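Phage related exonuclease (Haemophilus somnus 129PT, PDB 3K93) is probably a phage-type exonuclease that hydrolyses DNA with the help of metal ions, using a nuclease core of the PD-(D/E)XK type. Local coordinates at residues M2-Y6 and I219-S223; A30-T34 and R207-A211; Q62-L67 and F160-L166; G97-Y102 and Y144-C150; I109-K113 and Q140-M145. All blocks are in the same frame, centred on the assembly; numbering follows the deposited sequence. Where two conformers were deposited one is given.

Contact 1 of 5, residues M2-Y6 and I219-S223; sequences MNNLY and ISEMS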
# COMPACT_ATOMS: atom_id res chain seq x y z
N MSE A 2 -3.82 -26.82 29.38
CA MSE A 2 -3.64 -25.34 29.59
C MSE A 2 -4.43 -24.65 28.53
O MSE A 2 -5.16 -23.70 28.81
CB MSE A 2 -2.15 -24.91 29.48
CG MSE A 2 -1.86 -23.36 29.12
SE MSE A 2 -1.47 -22.02 30.60
CE MSE A 2 -2.77 -20.55 30.26
N ASN A 3 -4.28 -25.14 27.29
CA ASN A 3 -5.02 -24.63 26.15
C ASN A 3 -6.60 -24.64 26.18
O ASN A 3 -7.22 -23.90 25.40
CB ASN A 3 -4.44 -25.12 24.80
CG ASN A 3 -4.34 -26.62 24.66
OD1 ASN A 3 -5.11 -27.37 25.24
ND2 ASN A 3 -3.38 -27.06 23.86
N ASN A 4 -7.21 -25.40 27.11
CA ASN A 4 -8.65 -25.21 27.49
C ASN A 4 -8.93 -23.95 28.34
O ASN A 4 -10.04 -23.74 28.79
CB ASN A 4 -9.21 -26.43 28.27
CG ASN A 4 -9.18 -27.73 27.47
OD1 ASN A 4 -8.64 -27.79 26.38
ND2 ASN A 4 -9.78 -28.78 28.03
N LEU A 5 -7.91 -23.15 28.62
CA LEU A 5 -8.10 -21.83 29.18
C LEU A 5 -7.96 -20.76 28.10
O LEU A 5 -7.98 -19.58 28.42
CB LEU A 5 -7.06 -21.57 30.26
CG LEU A 5 -7.03 -22.54 31.43
CD1 LEU A 5 -5.74 -22.30 32.19
CD2 LEU A 5 -8.32 -22.39 32.33
N TYR A 6 -7.75 -21.16 26.85
CA TYR A 6 -7.78 -20.21 25.73
C TYR A 6 -8.99 -20.54 24.89
O TYR A 6 -9.20 -21.69 24.49
CB TYR A 6 -6.53 -20.30 24.88
CG TYR A 6 -5.27 -19.85 25.59
CD1 TYR A 6 -4.89 -18.52 25.60
CD2 TYR A 6 -4.45 -20.76 26.23
CE1 TYR A 6 -3.73 -18.11 26.25
CE2 TYR A 6 -3.28 -20.35 26.86
CZ TYR A 6 -2.93 -19.03 26.86
OH TYR A 6 -1.79 -18.63 27.50
N ILE A 219 -2.92 -22.20 19.45
CA ILE A 219 -2.65 -22.29 20.89
C ILE A 219 -1.88 -23.58 21.23
O ILE A 219 -0.94 -23.54 21.98
CB ILE A 219 -3.95 -22.24 21.72
CG1 ILE A 219 -4.67 -20.89 21.58
CG2 ILE A 219 -3.68 -22.53 23.22
CD1 ILE A 219 -3.82 -19.64 21.90
N SER A 220 -2.28 -24.70 20.64
CA SER A 220 -1.62 -25.98 20.87
C SER A 220 -0.18 -26.01 20.45
O SER A 220 0.61 -26.68 21.06
CB SER A 220 -2.37 -27.10 20.18
OG SER A 220 -3.62 -27.22 20.84
N GLU A 221 0.18 -25.28 19.40
CA GLU A 221 1.58 -25.21 19.01
C GLU A 221 2.44 -24.52 20.08
O GLU A 221 3.62 -24.76 20.13
CB GLU A 221 1.75 -24.42 17.71
CG GLU A 221 1.26 -25.13 16.48
CD GLU A 221 1.68 -24.40 15.21
OE1 GLU A 221 2.84 -23.94 15.12
OE2 GLU A 221 0.85 -24.30 14.30
N MSE A 222 1.86 -23.63 20.86
CA MSE A 222 2.61 -22.88 21.84
C MSE A 222 2.38 -23.49 23.23
O MSE A 222 2.38 -22.79 24.23
CB MSE A 222 2.15 -21.41 21.82
CG MSE A 222 2.49 -20.68 20.54
SE MSE A 222 4.35 -20.55 20.44
CE MSE A 222 4.75 -21.79 18.97
N SER A 223 2.18 -24.79 23.30
CA SER A 223 1.78 -25.44 24.57
C SER A 223 2.43 -26.79 24.52
O SER A 223 3.51 -26.97 23.94
CB SER A 223 0.22 -25.58 24.71
OG SER A 223 -0.47 -24.32 24.83
OXT SER A 223 1.89 -27.74 25.03

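Contact 2 of 5, residues A30-T34 and R207-A211; sequences AGKLT and RVSAA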
# COMPACT_ATOMS: atom_id res chain seq x y z
N ALA A 30 -16.77 -26.43 3.02
CA ALA A 30 -15.91 -27.24 3.89
C ALA A 30 -15.40 -26.45 5.10
O ALA A 30 -14.71 -27.00 5.96
CB ALA A 30 -14.70 -27.82 3.08
N GLY A 31 -15.72 -25.16 5.18
CA GLY A 31 -15.27 -24.32 6.29
C GLY A 31 -13.79 -23.96 6.26
O GLY A 31 -13.20 -23.71 7.31
N LYS A 32 -13.18 -23.92 5.07
CA LYS A 32 -11.78 -23.49 4.98
C LYS A 32 -11.72 -21.98 5.17
O LYS A 32 -12.58 -21.26 4.66
CB LYS A 32 -11.16 -23.83 3.63
CG LYS A 32 -11.35 -25.30 3.21
CD LYS A 32 -10.08 -26.05 3.30
CE LYS A 32 -10.31 -27.50 3.07
NZ LYS A 32 -9.06 -28.17 3.46
N LEU A 33 -10.71 -21.52 5.88
CA LEU A 33 -10.53 -20.10 6.11
C LEU A 33 -9.70 -19.45 5.00
O LEU A 33 -8.82 -20.07 4.45
CB LEU A 33 -9.79 -19.89 7.44
CG LEU A 33 -10.50 -20.23 8.75
CD1 LEU A 33 -9.51 -20.13 9.87
CD2 LEU A 33 -11.64 -19.30 9.00
N THR A 34 -9.95 -18.17 4.71
CA THR A 34 -9.13 -17.43 3.76
C THR A 34 -7.82 -17.08 4.43
O THR A 34 -7.72 -17.11 5.66
CB THR A 34 -9.81 -16.11 3.37
OG1 THR A 34 -10.04 -15.35 4.56
CG2 THR A 34 -11.18 -16.38 2.65
N ARG A 207 -18.12 -19.06 9.95
CA ARG A 207 -16.80 -18.48 9.87
C ARG A 207 -16.10 -18.38 11.25
O ARG A 207 -14.90 -18.65 11.35
CB ARG A 207 -16.84 -17.07 9.26
CG ARG A 207 -17.41 -16.93 7.81
CD ARG A 207 -17.21 -18.15 6.91
NE ARG A 207 -15.83 -18.31 6.55
CZ ARG A 207 -15.27 -19.41 6.02
NH1 ARG A 207 -15.94 -20.52 5.77
NH2 ARG A 207 -13.97 -19.35 5.76
N VAL A 208 -16.84 -17.98 12.29
CA VAL A 208 -16.26 -17.89 13.62
C VAL A 208 -15.89 -19.30 14.13
O VAL A 208 -14.84 -19.50 14.71
CB VAL A 208 -17.15 -17.18 14.59
CG1 VAL A 208 -16.68 -17.41 16.05
CG2 VAL A 208 -17.22 -15.68 14.24
N SER A 209 -16.74 -20.26 13.86
CA SER A 209 -16.49 -21.62 14.27
C SER A 209 -15.23 -22.19 13.62
O SER A 209 -14.43 -22.83 14.28
CB SER A 209 -17.68 -22.48 13.90
OG SER A 209 -17.42 -23.80 14.29
N ALA A 210 -15.02 -21.90 12.34
CA ALA A 210 -13.81 -22.31 11.67
C ALA A 210 -12.60 -21.55 12.28
O ALA A 210 -11.55 -22.16 12.57
CB ALA A 210 -13.91 -22.05 10.17
N ALA A 211 -12.77 -20.26 12.54
CA ALA A 211 -11.72 -19.46 13.20
C ALA A 211 -11.32 -20.01 14.56
O ALA A 211 -10.15 -20.03 14.89
CB ALA A 211 -12.12 -17.94 13.31
O HOH W 1 -12.58 -17.08 6.31

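Contact 3 of 5, residues Q62-L67 and F160-L166; sequences QKGNEL and FPTPLNL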
# COMPACT_ATOMS: atom_id res chain seq x y z
N GLN A 62 -9.17 7.82 18.71
CA GLN A 62 -9.32 8.70 19.86
C GLN A 62 -10.38 9.79 19.60
O GLN A 62 -11.09 10.16 20.53
CB GLN A 62 -7.99 9.33 20.27
CG GLN A 62 -7.99 9.95 21.70
CD GLN A 62 -8.76 9.13 22.76
OE1 GLN A 62 -9.57 9.68 23.51
NE2 GLN A 62 -8.50 7.82 22.83
N LYS A 63 -10.53 10.26 18.36
CA LYS A 63 -11.57 11.27 18.07
C LYS A 63 -12.95 10.72 18.40
O LYS A 63 -13.76 11.40 19.06
CB LYS A 63 -11.52 11.76 16.63
CG LYS A 63 -12.60 12.78 16.24
CD LYS A 63 -12.44 13.28 14.84
CE LYS A 63 -13.53 14.27 14.43
NZ LYS A 63 -13.31 14.94 13.08
N GLY A 64 -13.22 9.49 17.96
CA GLY A 64 -14.50 8.83 18.24
C GLY A 64 -14.74 8.67 19.73
O GLY A 64 -15.86 8.79 20.18
N ASN A 65 -13.70 8.41 20.49
CA ASN A 65 -13.86 8.28 21.93
C ASN A 65 -14.21 9.60 22.56
O ASN A 65 -15.11 9.66 23.35
CB ASN A 65 -12.60 7.71 22.58
CG ASN A 65 -12.40 6.23 22.26
OD1 ASN A 65 -13.37 5.48 22.05
ND2 ASN A 65 -11.11 5.79 22.25
N GLU A 66 -13.49 10.66 22.19
CA GLU A 66 -13.76 11.99 22.73
C GLU A 66 -15.12 12.53 22.36
O GLU A 66 -15.72 13.23 23.17
CB GLU A 66 -12.67 12.98 22.37
CG GLU A 66 -11.34 12.59 23.02
CD GLU A 66 -10.21 13.61 22.86
OE1 GLU A 66 -10.45 14.75 22.38
OE2 GLU A 66 -9.06 13.23 23.24
N LEU A 67 -15.62 12.20 21.19
CA LEU A 67 -16.85 12.85 20.70
C LEU A 67 -18.04 11.90 20.81
O LEU A 67 -19.13 12.17 20.27
CB LEU A 67 -16.67 13.35 19.28
CG LEU A 67 -15.59 14.43 19.09
CD1 LEU A 67 -15.49 14.76 17.62
CD2 LEU A 67 -15.86 15.69 19.92
N PHE A 160 -17.70 15.81 12.92
CA PHE A 160 -17.55 16.95 13.78
C PHE A 160 -16.16 17.50 13.54
O PHE A 160 -15.28 16.78 13.06
CB PHE A 160 -17.63 16.52 15.26
CG PHE A 160 -18.96 15.94 15.68
CD1 PHE A 160 -20.08 16.75 15.82
CD2 PHE A 160 -19.09 14.59 15.96
CE1 PHE A 160 -21.29 16.23 16.20
CE2 PHE A 160 -20.34 14.06 16.36
CZ PHE A 160 -21.43 14.89 16.48
N PRO A 161 -15.92 18.74 13.95
CA PRO A 161 -14.54 19.24 13.96
C PRO A 161 -13.64 18.39 14.81
O PRO A 161 -14.09 17.87 15.84
CB PRO A 161 -14.66 20.63 14.58
CG PRO A 161 -16.06 20.95 14.62
CD PRO A 161 -16.86 19.71 14.51
N THR A 162 -12.37 18.26 14.42
CA THR A 162 -11.43 17.47 15.17
C THR A 162 -11.02 18.26 16.41
O THR A 162 -10.66 19.41 16.30
CB THR A 162 -10.20 17.12 14.29
OG1 THR A 162 -10.64 16.30 13.20
CG2 THR A 162 -9.13 16.34 15.07
N PRO A 163 -11.11 17.65 17.61
CA PRO A 163 -10.67 18.34 18.84
C PRO A 163 -9.21 18.75 18.74
O PRO A 163 -8.39 17.98 18.24
CB PRO A 163 -10.82 17.26 19.93
CG PRO A 163 -11.66 16.20 19.36
CD PRO A 163 -11.67 16.32 17.87
N LEU A 164 -8.89 19.95 19.20
CA LEU A 164 -7.54 20.51 19.09
C LEU A 164 -6.43 19.59 19.57
O LEU A 164 -5.40 19.50 18.93
CB LEU A 164 -7.43 21.83 19.83
CG LEU A 164 -7.85 23.06 19.03
CD1 LEU A 164 -8.08 24.29 19.95
CD2 LEU A 164 -6.80 23.37 17.92
N ASN A 165 -6.68 18.88 20.65
CA ASN A 165 -5.65 18.05 21.22
C ASN A 165 -5.25 16.87 20.30
O ASN A 165 -4.28 16.20 20.57
CB ASN A 165 -6.09 17.56 22.63
CG ASN A 165 -7.02 16.36 22.57
OD1 ASN A 165 -6.56 15.23 22.68
ND2 ASN A 165 -8.31 16.59 22.35
N LEU A 166 -5.99 16.62 19.23
CA LEU A 166 -5.69 15.52 18.34
C LEU A 166 -5.08 15.99 17.03
O LEU A 166 -4.80 15.17 16.18
CB LEU A 166 -6.95 14.72 18.08
CG LEU A 166 -7.56 14.06 19.31
CD1 LEU A 166 -8.81 13.27 18.92
CD2 LEU A 166 -6.50 13.14 19.99

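Contact 4 of 5, residues G97-Y102 and Y144-C150; sequences GECDIY and YMWLWDC. With NA (sodium ion), chain B.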
# COMPACT_ATOMS: atom_id res chain seq x y z
N GLY A 97 -19.79 -8.20 21.87
CA GLY A 97 -20.05 -6.90 21.33
C GLY A 97 -20.57 -5.94 22.38
O GLY A 97 -21.21 -6.35 23.33
N GLU A 98 -20.25 -4.67 22.19
CA GLU A 98 -20.80 -3.59 22.96
C GLU A 98 -21.23 -2.55 21.95
O GLU A 98 -20.41 -1.90 21.40
CB GLU A 98 -19.75 -3.00 23.88
CG GLU A 98 -20.27 -1.78 24.63
CD GLU A 98 -19.27 -1.20 25.60
OE1 GLU A 98 -18.76 -1.94 26.44
OE2 GLU A 98 -19.02 0.00 25.49
N CYS A 99 -22.52 -2.42 21.70
CA CYS A 99 -23.05 -1.46 20.75
C CYS A 99 -23.08 -0.09 21.40
O CYS A 99 -22.88 0.03 22.61
CB CYS A 99 -24.44 -1.88 20.26
SG CYS A 99 -25.75 -1.83 21.51
N ASP A 100 -23.26 0.94 20.57
CA ASP A 100 -23.34 2.32 21.07
C ASP A 100 -24.71 2.58 21.63
O ASP A 100 -24.83 3.02 22.78
CB ASP A 100 -23.08 3.33 19.94
CG ASP A 100 -21.65 3.26 19.42
OD1 ASP A 100 -20.75 2.99 20.26
OD2 ASP A 100 -21.42 3.45 18.16
N ILE A 101 -25.74 2.35 20.82
CA ILE A 101 -27.13 2.64 21.20
C ILE A 101 -28.03 1.45 20.89
O ILE A 101 -27.98 0.87 19.81
CB ILE A 101 -27.66 3.87 20.46
CG1 ILE A 101 -26.62 5.02 20.47
CG2 ILE A 101 -29.00 4.32 21.07
CD1 ILE A 101 -26.99 6.26 19.63
N TYR A 102 -28.86 1.09 21.87
CA TYR A 102 -29.87 0.05 21.73
C TYR A 102 -31.21 0.73 21.95
O TYR A 102 -31.38 1.38 22.95
CB TYR A 102 -29.66 -1.04 22.78
CG TYR A 102 -30.77 -2.07 22.91
CD1 TYR A 102 -31.36 -2.64 21.79
CD2 TYR A 102 -31.20 -2.52 24.18
CE1 TYR A 102 -32.37 -3.62 21.92
CE2 TYR A 102 -32.21 -3.51 24.30
CZ TYR A 102 -32.78 -4.04 23.16
OH TYR A 102 -33.77 -4.98 23.25
N TYR A 144 -24.22 -7.22 16.22
CA TYR A 144 -24.99 -6.58 17.29
C TYR A 144 -26.47 -6.95 17.25
O TYR A 144 -27.11 -7.10 18.31
CB TYR A 144 -24.87 -5.06 17.24
CG TYR A 144 -23.48 -4.46 17.48
CD1 TYR A 144 -22.61 -5.02 18.39
CD2 TYR A 144 -23.09 -3.29 16.85
CE1 TYR A 144 -21.38 -4.48 18.64
CE2 TYR A 144 -21.82 -2.73 17.08
CZ TYR A 144 -20.98 -3.34 18.00
OH TYR A 144 -19.72 -2.85 18.27
N MSE A 145 -27.05 -7.06 16.06
CA MSE A 145 -28.46 -7.40 15.96
C MSE A 145 -28.70 -8.81 16.52
O MSE A 145 -29.75 -9.10 17.10
CB MSE A 145 -28.97 -7.28 14.52
CG MSE A 145 -29.18 -5.86 14.07
SE MSE A 145 -29.99 -5.71 12.33
CE MSE A 145 -28.42 -5.82 11.15
N TRP A 146 -27.72 -9.68 16.32
CA TRP A 146 -27.78 -11.05 16.84
C TRP A 146 -27.75 -11.02 18.37
O TRP A 146 -28.61 -11.57 19.00
CB TRP A 146 -26.60 -11.84 16.31
CG TRP A 146 -26.65 -13.24 16.64
CD1 TRP A 146 -27.73 -13.97 17.08
CD2 TRP A 146 -25.58 -14.15 16.52
NE1 TRP A 146 -27.38 -15.27 17.25
CE2 TRP A 146 -26.06 -15.41 16.92
CE3 TRP A 146 -24.24 -14.03 16.13
CZ2 TRP A 146 -25.27 -16.54 16.92
CZ3 TRP A 146 -23.46 -15.13 16.12
CH2 TRP A 146 -23.96 -16.38 16.52
N LEU A 147 -26.79 -10.29 18.93
CA LEU A 147 -26.62 -10.22 20.37
C LEU A 147 -27.74 -9.50 21.07
O LEU A 147 -28.01 -9.80 22.23
CB LEU A 147 -25.29 -9.55 20.73
CG LEU A 147 -24.02 -10.33 20.48
CD1 LEU A 147 -22.81 -9.41 20.57
CD2 LEU A 147 -23.88 -11.48 21.51
N TRP A 148 -28.41 -8.56 20.39
CA TRP A 148 -29.46 -7.73 21.00
C TRP A 148 -30.86 -8.03 20.46
O TRP A 148 -31.78 -7.32 20.79
CB TRP A 148 -29.13 -6.22 20.82
CG TRP A 148 -28.45 -5.64 21.97
CD1 TRP A 148 -29.04 -5.09 23.06
CD2 TRP A 148 -27.03 -5.56 22.20
NE1 TRP A 148 -28.09 -4.66 23.95
CE2 TRP A 148 -26.85 -4.95 23.45
CE3 TRP A 148 -25.90 -5.95 21.46
CZ2 TRP A 148 -25.59 -4.71 23.99
CZ3 TRP A 148 -24.65 -5.70 22.00
CH2 TRP A 148 -24.50 -5.10 23.25
N ASP A 149 -31.01 -9.10 19.69
CA ASP A 149 -32.32 -9.53 19.15
C ASP A 149 -33.06 -8.40 18.45
O ASP A 149 -34.21 -8.15 18.75
CB ASP A 149 -33.22 -10.12 20.25
CG ASP A 149 -32.75 -11.51 20.72
OD1 ASP A 149 -32.34 -12.35 19.90
OD2 ASP A 149 -32.84 -11.77 21.94
N CYS A 150 -32.37 -7.72 17.53
CA CYS A 150 -32.93 -6.58 16.80
C CYS A 150 -33.13 -6.91 15.34
O CYS A 150 -32.47 -7.79 14.77
CB CYS A 150 -32.00 -5.35 16.89
SG CYS A 150 -31.98 -4.53 18.51
NA NA B . -19.28 3.39 17.00
O HOH W 2 -18.69 4.68 19.24
O HOH W 3 -34.66 -6.09 20.78
O HOH W 4 -18.86 0.81 17.30
O HOH W 5 -17.14 3.33 16.12

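Contact 5 of 5, residues I109-K113 and Q140-M145; sequences IIDTK and QMQGYM. With NA (sodium ion), chain B.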
# COMPACT_ATOMS: atom_id res chain seq x y z
N ILE A 109 -30.56 -1.14 16.58
CA ILE A 109 -29.23 -0.73 17.02
C ILE A 109 -28.80 0.50 16.23
O ILE A 109 -28.98 0.57 15.03
CB ILE A 109 -28.19 -1.85 16.76
CG1 ILE A 109 -28.52 -3.10 17.57
CG2 ILE A 109 -26.76 -1.37 17.08
CD1 ILE A 109 -28.26 -2.93 19.08
N ILE A 110 -28.22 1.47 16.91
CA ILE A 110 -27.55 2.57 16.24
C ILE A 110 -26.11 2.53 16.59
O ILE A 110 -25.77 2.25 17.73
CB ILE A 110 -28.14 3.93 16.61
CG1 ILE A 110 -29.60 4.00 16.19
CG2 ILE A 110 -27.37 5.05 15.87
CD1 ILE A 110 -30.41 5.10 16.94
N ASP A 111 -25.26 2.80 15.61
CA ASP A 111 -23.84 2.91 15.79
C ASP A 111 -23.33 4.24 15.17
O ASP A 111 -23.65 4.57 14.02
CB ASP A 111 -23.12 1.73 15.12
CG ASP A 111 -21.72 1.51 15.69
OD1 ASP A 111 -20.79 2.25 15.29
OD2 ASP A 111 -21.53 0.64 16.59
N THR A 112 -22.55 4.98 15.95
CA THR A 112 -21.99 6.23 15.50
C THR A 112 -20.54 6.02 15.02
O THR A 112 -19.74 5.37 15.70
CB THR A 112 -21.98 7.26 16.64
OG1 THR A 112 -21.22 6.74 17.74
CG2 THR A 112 -23.39 7.62 17.09
N LYS A 113 -20.21 6.55 13.85
CA LYS A 113 -18.86 6.52 13.32
C LYS A 113 -18.42 7.97 13.10
O LYS A 113 -18.95 8.66 12.23
CB LYS A 113 -18.85 5.76 11.99
CG LYS A 113 -19.53 4.36 12.05
CD LYS A 113 -18.71 3.39 12.87
CE LYS A 113 -19.33 2.00 12.77
NZ LYS A 113 -18.70 1.05 13.70
N GLN A 140 -20.55 -6.07 11.27
CA GLN A 140 -20.54 -5.66 12.67
C GLN A 140 -21.97 -5.47 13.17
O GLN A 140 -22.30 -5.88 14.30
CB GLN A 140 -19.75 -4.37 12.84
CG GLN A 140 -19.61 -3.84 14.27
CD GLN A 140 -19.05 -2.42 14.34
OE1 GLN A 140 -19.02 -1.71 13.33
NE2 GLN A 140 -18.65 -1.99 15.54
N MSE A 141 -22.82 -4.83 12.36
CA MSE A 141 -24.20 -4.55 12.78
C MSE A 141 -24.96 -5.87 12.88
O MSE A 141 -25.85 -5.98 13.73
CB MSE A 141 -24.95 -3.62 11.79
CG MSE A 141 -24.52 -2.15 11.70
SE MSE A 141 -24.37 -1.34 13.41
CE MSE A 141 -22.49 -1.47 13.50
N GLN A 142 -24.65 -6.85 12.01
CA GLN A 142 -25.35 -8.13 12.06
C GLN A 142 -25.03 -8.83 13.37
O GLN A 142 -25.90 -9.45 13.97
CB GLN A 142 -25.01 -9.04 10.90
CG GLN A 142 -25.40 -8.50 9.57
CD GLN A 142 -26.88 -8.51 9.29
OE1 GLN A 142 -27.69 -9.09 10.04
NE2 GLN A 142 -27.26 -7.88 8.19
N GLY A 143 -23.79 -8.68 13.82
CA GLY A 143 -23.34 -9.21 15.09
C GLY A 143 -24.05 -8.55 16.25
O GLY A 143 -24.49 -9.25 17.17
N TYR A 144 -24.22 -7.22 16.22
CA TYR A 144 -24.99 -6.58 17.29
C TYR A 144 -26.47 -6.95 17.25
O TYR A 144 -27.11 -7.10 18.31
CB TYR A 144 -24.87 -5.06 17.24
CG TYR A 144 -23.48 -4.46 17.48
CD1 TYR A 144 -22.61 -5.02 18.39
CD2 TYR A 144 -23.09 -3.29 16.85
CE1 TYR A 144 -21.38 -4.48 18.64
CE2 TYR A 144 -21.82 -2.73 17.08
CZ TYR A 144 -20.98 -3.34 18.00
OH TYR A 144 -19.72 -2.85 18.27
N MSE A 145 -27.05 -7.06 16.06
CA MSE A 145 -28.46 -7.40 15.96
C MSE A 145 -28.70 -8.81 16.52
O MSE A 145 -29.75 -9.10 17.10
CB MSE A 145 -28.97 -7.28 14.52
CG MSE A 145 -29.18 -5.86 14.07
SE MSE A 145 -29.99 -5.71 12.33
CE MSE A 145 -28.42 -5.82 11.15
NA NA B . -19.28 3.39 17.00
O HOH W 4 -18.86 0.81 17.30
O HOH W 2 -18.69 4.68 19.24
O HOH W 5 -17.14 3.33 16.12

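Contact 1 of 5, residues M2-Y6 and I219-S223
The two chain ends pack together at the surface, a short 3-10 turn, residues 2-5, lying against the last turn of the long C-terminal helix 198-221. Asn3 and Ile219 face each other with their CA atoms 6.2 Å apart, and the other segment covers 67 Å² of Asn3 and 68 Å² of Ile219. The branched Ile219 also presents CG2 to the Tyr6 ring, 3.6 Å from its CD2, so an aliphatic and an aromatic side chain pack together. Next to them Asn3 ND2 comes 3.0 Å from Ser220 OG, but the angle is poor for a bond. Ser220 OG instead bonds to Asp216 O, and Asn3 OD1 is hydrogen-bonded to Gly1 N. Small and polar, Ser223 turns back so that its OG donates to Ile219 O at 3.0 Å, finishing the helix end. Alongside, Leu49 of helix 35-50 touches both Tyr6 and Ile219, while Glu221 reaches Thr125 of the second subunit.

Contact 2 of 5, residues A30-T34 and R207-A211
Gly31 closes the preceding helix, 25-29, with a Schellman motif. Its positive phi of 73° is easy for glycine, which has no CB to strain. Gly31 O packs 3.4 Å from Ala210 CB, and the CA atoms of Gly31 and Ala210 are 5.9 Å apart, an approach that the small alanine on the helix permits. The CA-to-CB bond of Lys32 points away, but its carbonyl takes part: Arg207 NH2 donates to Lys32 O at 2.6 Å, nearly straight at 171°. A long arginine suits this place, since NH2 alone reaches both the Lys32 carbonyl and a water, whereas NH1 finds no partner. Leu33 then fills the apolar gap, with CD2 3.8 Å from Ala210 CB and 3.8 Å from Ala211 N. At Thr34 that water accepts from both the backbone N of Thr34 (3.3 Å) and Arg207 NH2 (2.7 Å). Thr34, a good N-cap residue, uses OG1 to cap Ala37 N and so starts helix 35-50. The contact thus fixes the turn between helices 25-29 and 35-50 to helix 198-221, with Ile18 and Ile19 of helix 15-19 packing on Arg207 and Val41 of helix 35-50 on Ala211.

Contact 3 of 5, residues Q62-L67 and F160-L166
Lys63 gives up more surface here than any other residue, 85 Å², and its fully extended chain (all four chi angles t) carries the ammonium group from helix 59-66 to the loop that follows strand 152-158. There NZ donates to Phe160 O at 2.7 Å and Thr162 OG1 at 3.0 Å, and it also bonds to the carbonyls of Ser115 and Trp116. Leu67, just past the helix, places CD1 3.6 Å from Phe160 CB and 4.1 Å from Pro163 CD; its flexible branched end fits between an aromatic residue and a rigid proline. Leu166, in the 3-10 turn of the loop, covers the start of the lysine stem, with CD1 3.9 Å from Lys63 CB. Nearer to solvent, Asn165 ND2 donates to Glu66 OE1 at 2.8 Å. Phe160 packs onward against Ala71 and Leu74 of helix 68-79. The chemistry is that of a buried cation paid for by neutral oxygens: the methylenes of Lys63 join the apolar packing while its tip bonds to a backbone carbonyl and a hydroxyl of the loop.

Contact 4 of 5, residues G97-Y102 and Y144-C150
Two cysteine sulfurs lie against aromatic rings here, one over a face and one at an edge. Cys99 SG sits 3.7 Å from the centroid of the Trp148 six-membered ring, almost on its normal, while Cys150 SG meets the Tyr102 ring edge 3.6 Å from CE1. Gly97 to Asp100 fit the GxxD motif of RecB-like nucleases of the PD-(D/E)XK fold; Gly97, Glu98 and Cys99 pack on helix 137-148. Glycine is required at the head of the motif: a CB on Gly97 would fall 3.0 Å from Tyr144 CE1. The polarisable Cys99 suits a slot between two rings, since its CB also makes a CH-pi contact with the Tyr144 face, 3.9 Å from the centroid. Trp148 turns its edge to the face of Tyr102 (centroids 4.4 Å apart, planes at 51°) and receives a cation-pi contact from Arg90. Asp100 points away from the helix and binds the sodium ion through OD2 at 2.4 Å.

Contact 5 of 5, residues I109-K113 and Q140-M145
Metal coordination dominates the strand side. The sodium ion is bound by Asp111 OD1 at 2.5 Å and by Thr112 O at 2.4 Å; Asp100 and three waters complete the six ligands. A carboxylate and a main-chain carbonyl are both hard oxygen donors, well suited to such a cation. Among the polar contacts, Lys113 NZ makes a salt bridge to Asp111 OD1 at 2.9 Å, weak as a hydrogen bond, and crosses to the helix by donating to Gln140 OE1 at 2.8 Å. The glutamine amide serves both ways, since its NE2 donates to Tyr144 OH at 3.1 Å and weakly to water 4 at 3.3 Å; that same metal-bound water donates to Asp111 OD2 at 2.8 Å. Apolar packing lies farther from the ion: Ile109 CG2 is 4.1 Å from Tyr144 CB and 4.4 Å from Met141 SE, and Met141 CE touches Asp111 CB at 3.6 Å, the flexible selenomethionine filling space between strand and helix. Strand and helix axes approach to 9.4 Å with directions 141° apart, as expected within a beta-alpha-beta crossover, since strand 152-158 returns parallel beside 108-114. Asp111 and Lys113 match the D-x-K signature of PD-(D/E)XK nucleases, and Gln140 with Tyr144 the QxxxY motif of RecB-like members, consistent with a nuclease active site here.

From the N terminus, contact 1 closes almost the whole chain, joining its first residues to its last. Inside that loop contact 2 ties the turn after helix 25-29 to the same helix 198-221, its centre about 19 Å from that of contact 1. Contact 3 nests within contact 2, on the opposite side of the chain's centre, and joins helix 59-66 to the loop after strand 152-158. Contact 4 nests within contact 3, and contact 5 within contact 4; no two loops cross. These innermost two touch: they share Tyr144, Met145 and helix 137-148, and they use neighbouring strands, 101-103 and 108-114. Together they gather Asp100, Asp111 and Thr112 round one sodium ion, while contacts 1 to 3 bind outer helices and loops.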